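Local coordinates for protein transcriptional regulator, LacI family (Arthrobacter sp., PDB 4RKQ) that probably regulates transcription as a LacI-family regulator, sensing a sugar or related small effector between the two lobes of its periplasmic-binding-protein-like domain, at residues Y112-V120 and V150-L159. Numbering follows the deposited sequence.
Sequences YQHAAKVAV and VRGKAVAGRL. With EDO (1,2-ethanediol), chain F.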
ATOM      1  N   TYR A 112      19.303   8.675 -11.924  1.00 19.27           N
ATOM      2  CA  TYR A 112      19.630   7.268 -11.786  1.00 15.42           C
ATOM      3  C   TYR A 112      21.120   6.947 -11.961  1.00 26.63           C
ATOM      4  O   TYR A 112      21.570   5.904 -11.504  1.00 23.41           O
ATOM      5  CB  TYR A 112      18.798   6.391 -12.698  1.00 22.93           C
ATOM      6  CG  TYR A 112      17.342   6.415 -12.367  1.00 21.93           C
ATOM      7  CD1 TYR A 112      16.883   5.861 -11.188  1.00 17.44           C
ATOM      8  CD2 TYR A 112      16.413   6.976 -13.240  1.00 23.45           C
ATOM      9  CE1 TYR A 112      15.530   5.859 -10.876  1.00 22.26           C
ATOM     10  CE2 TYR A 112      15.060   6.992 -12.932  1.00 18.18           C
ATOM     11  CZ  TYR A 112      14.624   6.444 -11.728  1.00 21.02           C
ATOM     12  OH  TYR A 112      13.273   6.406 -11.417  1.00 20.92           O
ATOM     13  N   GLN A 113      21.886   7.819 -12.589  1.00 21.68           N
ATOM     14  CA  GLN A 113      23.338   7.610 -12.611  1.00 24.98           C
ATOM     15  C   GLN A 113      23.924   7.756 -11.227  1.00 18.91           C
ATOM     16  O   GLN A 113      24.799   6.991 -10.819  1.00 26.93           O
ATOM     17  CB  GLN A 113      24.004   8.591 -13.550  1.00 31.97           C
ATOM     18  CG  GLN A 113      23.630   8.248 -14.965  1.00 38.37           C
ATOM     19  CD  GLN A 113      24.479   8.958 -15.970  1.00 73.24           C
ATOM     20  OE1 GLN A 113      25.550   9.478 -15.646  1.00 59.81           O
ATOM     21  NE2 GLN A 113      24.013   8.977 -17.206  1.00 63.62           N
ATOM     22  N   HIS A 114      23.444   8.737 -10.497  1.00 29.26           N
ATOM     23  CA  HIS A 114      23.853   8.908  -9.145  1.00 22.53           C
ATOM     24  C   HIS A 114      23.444   7.735  -8.239  1.00 24.54           C
ATOM     25  O   HIS A 114      24.237   7.248  -7.419  1.00 31.27           O
ATOM     26  CB  HIS A 114      23.302  10.186  -8.609  1.00 30.35           C
ATOM     27  CG  HIS A 114      23.409  10.289  -7.133  1.00 35.16           C
ATOM     28  ND1 HIS A 114      24.519  10.804  -6.512  1.00 33.73           N
ATOM     29  CD2 HIS A 114      22.566   9.898  -6.148  1.00 39.67           C
ATOM     30  CE1 HIS A 114      24.342  10.771  -5.208  1.00 28.26           C
ATOM     31  NE2 HIS A 114      23.172  10.209  -4.958  1.00 45.19           N
ATOM     32  N   ALA A 115      22.203   7.279  -8.370  1.00 22.21           N
ATOM     33  CA  ALA A 115      21.718   6.153  -7.569  1.00 25.24           C
ATOM     34  C   ALA A 115      22.551   4.902  -7.837  1.00 27.19           C
ATOM     35  O   ALA A 115      22.873   4.153  -6.912  1.00 28.08           O
ATOM     36  CB  ALA A 115      20.242   5.858  -7.885  1.00 18.46           C
ATOM     37  N   ALA A 116      22.844   4.663  -9.111  1.00 23.74           N
ATOM     38  CA  ALA A 116      23.588   3.486  -9.542  1.00 22.96           C
ATOM     39  C   ALA A 116      24.985   3.517  -8.957  1.00 28.45           C
ATOM     40  O   ALA A 116      25.485   2.501  -8.469  1.00 28.07           O
ATOM     41  CB  ALA A 116      23.638   3.421 -11.070  1.00 20.16           C
ATOM     42  N   LYS A 117      25.594   4.689  -8.953  1.00 26.27           N
ATOM     43  CA  LYS A 117      26.934   4.842  -8.418  1.00 30.81           C
ATOM     44  C   LYS A 117      26.941   4.565  -6.937  1.00 31.10           C
ATOM     45  O   LYS A 117      27.799   3.856  -6.447  1.00 27.64           O
ATOM     46  CB  LYS A 117      27.490   6.241  -8.697  1.00 41.66           C
ATOM     47  CG  LYS A 117      28.728   6.577  -7.873  1.00 40.04           C
ATOM     48  CD  LYS A 117      29.692   7.508  -8.597  1.00 75.53           C
ATOM     49  CE  LYS A 117      29.285   8.971  -8.534  1.00 65.40           C
ATOM     50  NZ  LYS A 117      29.587   9.601  -7.223  1.00125.26           N
ATOM     51  N   VAL A 118      25.960   5.092  -6.220  1.00 24.35           N
ATOM     52  CA  VAL A 118      25.888   4.901  -4.787  1.00 18.67           C
ATOM     53  C   VAL A 118      25.611   3.450  -4.400  1.00 25.39           C
ATOM     54  O   VAL A 118      26.258   2.897  -3.494  1.00 28.65           O
ATOM     55  CB  VAL A 118      24.895   5.866  -4.135  1.00 27.50           C
ATOM     56  CG1 VAL A 118      24.755   5.596  -2.653  1.00 33.47           C
ATOM     57  CG2 VAL A 118      25.362   7.306  -4.348  1.00 33.74           C
ATOM     58  N   ALA A 119      24.694   2.809  -5.112  1.00 24.00           N
ATOM     59  CA  ALA A 119      24.262   1.451  -4.746  1.00 25.79           C
ATOM     60  C   ALA A 119      25.391   0.460  -5.041  1.00 30.27           C
ATOM     61  O   ALA A 119      25.711  -0.381  -4.222  1.00 28.64           O
ATOM     62  CB  ALA A 119      23.012   1.061  -5.512  1.00 20.45           C
ATOM     63  N   VAL A 120      25.975   0.576  -6.223  1.00 25.97           N
ATOM     64  CA  VAL A 120      27.107  -0.246  -6.633  1.00 30.19           C
ATOM     65  C   VAL A 120      28.313  -0.057  -5.683  1.00 26.42           C
ATOM     66  O   VAL A 120      28.955  -1.023  -5.310  1.00 31.69           O
ATOM     67  CB  VAL A 120      27.478   0.023  -8.104  1.00 23.67           C
ATOM     68  CG1 VAL A 120      28.743  -0.735  -8.492  1.00 38.30           C
ATOM     69  CG2 VAL A 120      26.347  -0.465  -9.005  1.00 32.69           C
ATOM     70  N   VAL A 150      15.364   2.953 -17.653  1.00 25.36           N
ATOM     71  CA  VAL A 150      16.377   3.967 -17.479  1.00 25.65           C
ATOM     72  C   VAL A 150      17.265   3.648 -16.289  1.00 22.58           C
ATOM     73  O   VAL A 150      18.485   3.787 -16.345  1.00 25.13           O
ATOM     74  CB  VAL A 150      15.715   5.342 -17.277  1.00 26.97           C
ATOM     75  CG1 VAL A 150      16.750   6.395 -16.918  1.00 23.14           C
ATOM     76  CG2 VAL A 150      14.931   5.710 -18.548  1.00 27.00           C
ATOM     77  N   ARG A 151      16.652   3.219 -15.196  1.00 25.22           N
ATOM     78  CA  ARG A 151      17.420   2.998 -13.981  1.00 17.96           C
ATOM     79  C   ARG A 151      18.296   1.794 -14.190  1.00 22.62           C
ATOM     80  O   ARG A 151      19.450   1.817 -13.785  1.00 25.66           O
ATOM     81  CB  ARG A 151      16.533   2.872 -12.729  1.00 22.99           C
ATOM     82  CG  ARG A 151      15.683   1.619 -12.623  1.00 23.26           C
ATOM     83  CD  ARG A 151      14.823   1.673 -11.355  1.00 22.50           C
ATOM     84  NE  ARG A 151      13.725   2.624 -11.505  1.00 25.10           N
ATOM     85  CZ  ARG A 151      12.687   2.720 -10.676  1.00 21.58           C
ATOM     86  NH1 ARG A 151      12.584   1.921  -9.610  1.00 24.33           N
ATOM     87  NH2 ARG A 151      11.743   3.609 -10.919  1.00 23.62           N
ATOM     88  N   GLY A 152      17.752   0.786 -14.867  1.00 23.09           N
ATOM     89  CA  GLY A 152      18.470  -0.455 -15.166  1.00 22.90           C
ATOM     90  C   GLY A 152      19.665  -0.213 -16.076  1.00 23.48           C
ATOM     91  O   GLY A 152      20.724  -0.783 -15.852  1.00 22.75           O
ATOM     92  N   LYS A 153      19.497   0.615 -17.107  1.00 30.24           N
ATOM     93  CA  LYS A 153      20.633   1.014 -17.968  1.00 26.56           C
ATOM     94  C   LYS A 153      21.711   1.710 -17.172  1.00 24.88           C
ATOM     95  O   LYS A 153      22.903   1.464 -17.386  1.00 26.91           O
ATOM     96  CB  LYS A 153      20.161   1.888 -19.157  1.00 28.22           C
ATOM     97  CG  LYS A 153      19.340   1.112 -20.170  1.00 31.85           C
ATOM     98  CD  LYS A 153      18.733   1.979 -21.279  1.00 35.95           C
ATOM     99  CE  LYS A 153      18.021   1.086 -22.286  1.00 56.14           C
ATOM    100  NZ  LYS A 153      16.892   1.737 -22.988  1.00 47.30           N
ATOM    101  N   ALA A 154      21.315   2.531 -16.203  1.00 20.50           N
ATOM    102  CA  ALA A 154      22.272   3.247 -15.388  1.00 19.51           C
ATOM    103  C   ALA A 154      23.109   2.292 -14.542  1.00 31.89           C
ATOM    104  O   ALA A 154      24.299   2.471 -14.426  1.00 26.90           O
ATOM    105  CB  ALA A 154      21.573   4.262 -14.493  1.00 22.06           C
ATOM    106  N   VAL A 155      22.482   1.272 -13.963  1.00 24.87           N
ATOM    107  CA  VAL A 155      23.213   0.285 -13.158  1.00 21.65           C
ATOM    108  C   VAL A 155      24.173  -0.550 -14.031  1.00 21.36           C
ATOM    109  O   VAL A 155      25.336  -0.765 -13.659  1.00 28.33           O
ATOM    110  CB  VAL A 155      22.223  -0.626 -12.393  1.00 19.40           C
ATOM    111  CG1 VAL A 155      22.943  -1.776 -11.686  1.00 25.72           C
ATOM    112  CG2 VAL A 155      21.383   0.204 -11.417  1.00 29.47           C
ATOM    113  N   ALA A 156      23.681  -1.008 -15.179  1.00 26.57           N
ATOM    114  CA  ALA A 156      24.486  -1.810 -16.101  1.00 35.60           C
ATOM    115  C   ALA A 156      25.691  -1.020 -16.592  1.00 31.54           C
ATOM    116  O   ALA A 156      26.799  -1.543 -16.634  1.00 46.26           O
ATOM    117  CB  ALA A 156      23.659  -2.257 -17.263  1.00 27.50           C
ATOM    118  N   GLY A 157      25.453   0.238 -16.939  1.00 29.70           N
ATOM    119  CA  GLY A 157      26.494   1.195 -17.231  1.00 34.41           C
ATOM    120  C   GLY A 157      27.551   1.281 -16.155  1.00 44.47           C
ATOM    121  O   GLY A 157      28.732   1.223 -16.462  1.00 38.98           O
ATOM    122  N   ARG A 158      27.143   1.413 -14.893  1.00 28.58           N
ATOM    123  CA  ARG A 158      28.104   1.557 -13.832  1.00 27.09           C
ATOM    124  C   ARG A 158      28.921   0.281 -13.641  1.00 30.59           C
ATOM    125  O   ARG A 158      30.143   0.332 -13.451  1.00 36.47           O
ATOM    126  CB  ARG A 158      27.434   1.965 -12.527  1.00 21.53           C
ATOM    127  CG  ARG A 158      28.367   2.170 -11.348  1.00 32.73           C
ATOM    128  CD  ARG A 158      29.420   3.209 -11.654  1.00 27.19           C
ATOM    129  NE  ARG A 158      30.188   3.576 -10.464  1.00 34.93           N
ATOM    130  CZ  ARG A 158      31.168   4.475 -10.439  1.00 43.82           C
ATOM    131  NH1 ARG A 158      31.522   5.104 -11.549  1.00 43.44           N
ATOM    132  NH2 ARG A 158      31.798   4.745  -9.301  1.00 40.99           N
ATOM    133  N   LEU A 159      28.245  -0.861 -13.654  1.00 37.75           N
ATOM    134  CA  LEU A 159      28.940  -2.118 -13.472  1.00 32.26           C
ATOM    135  C   LEU A 159      29.880  -2.413 -14.669  1.00 34.89           C
ATOM    136  O   LEU A 159      30.962  -2.943 -14.466  1.00 45.12           O
ATOM    137  CB  LEU A 159      27.947  -3.257 -13.299  1.00 23.18           C
ATOM    138  CG  LEU A 159      27.182  -3.299 -11.971  1.00 30.50           C
ATOM    139  CD1 LEU A 159      26.004  -4.247 -12.081  1.00 28.80           C
ATOM    140  CD2 LEU A 159      28.087  -3.713 -10.823  1.00 34.25           C
TER
HETATM  141  C1  EDO F 402       8.158   2.139  -8.757  1.00 29.24           C
HETATM  142  O1  EDO F 402       8.304   1.292  -7.602  1.00 25.78           O
HETATM  143  C2  EDO F 402       8.800   3.490  -8.533  1.00 36.97           C
HETATM  144  O2  EDO F 402      10.205   3.234  -8.417  1.00 23.36           O
HETATM  145  O   HOH W   1      19.817   3.445 -10.729  1.00 32.72           O
HETATM  146  O   HOH W   2      29.972   2.712  -7.917  1.00 27.94           O
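Arg-151 lays its CB over one face of the Tyr-112 ring, 3.7 Å from the centroid, a CH-pi contact, while Val-150 CG1 packs 3.7 Å from Tyr-112 CD2. The arginine chain slants across the ring, NE 3.8 Å from Tyr-112 CE1, and its bend at chi3 (74°) turns the guanidinium toward the hydroxyl end. Further along, small residues let the helices close to 8.3 Å between axes: Ala-116 CB sits 3.5 Å from Ala-154 O, beside Val-155 CG2. Both helices belong to the C-terminal lobe of a periplasmic-binding-protein-like fold, crossing at -48° against parallel strands 131-136 and 194-197. Farther on, Lys-117 CD lies over the Arg-158 guanidinium, methylenes suiting a flat cation, its bent chain keeping NZ 5.7 Å from Arg-158 NH2; a water bridges Arg-158 NE and Lys-117 O. Branched Val-120 and Leu-159 close the buried end, CG1 to CD2 3.8 Å. Outward, Asp-98 hydrogen-bonds Tyr-112 OH, and Phe-198 holds Arg-151 through its carbonyl and a cation-pi contact. Arg-151 NH1 and NH2 grip O2 of an ethanediol, probably from crystallisation, also bound by Asp-227, Asn-27 and Asn-199, consistent with an interlobe effector pocket. With an alanine replacing Tyr-112, Asp-98 would probably lose its hydroxyl mate and a gap open over Arg-151 CB.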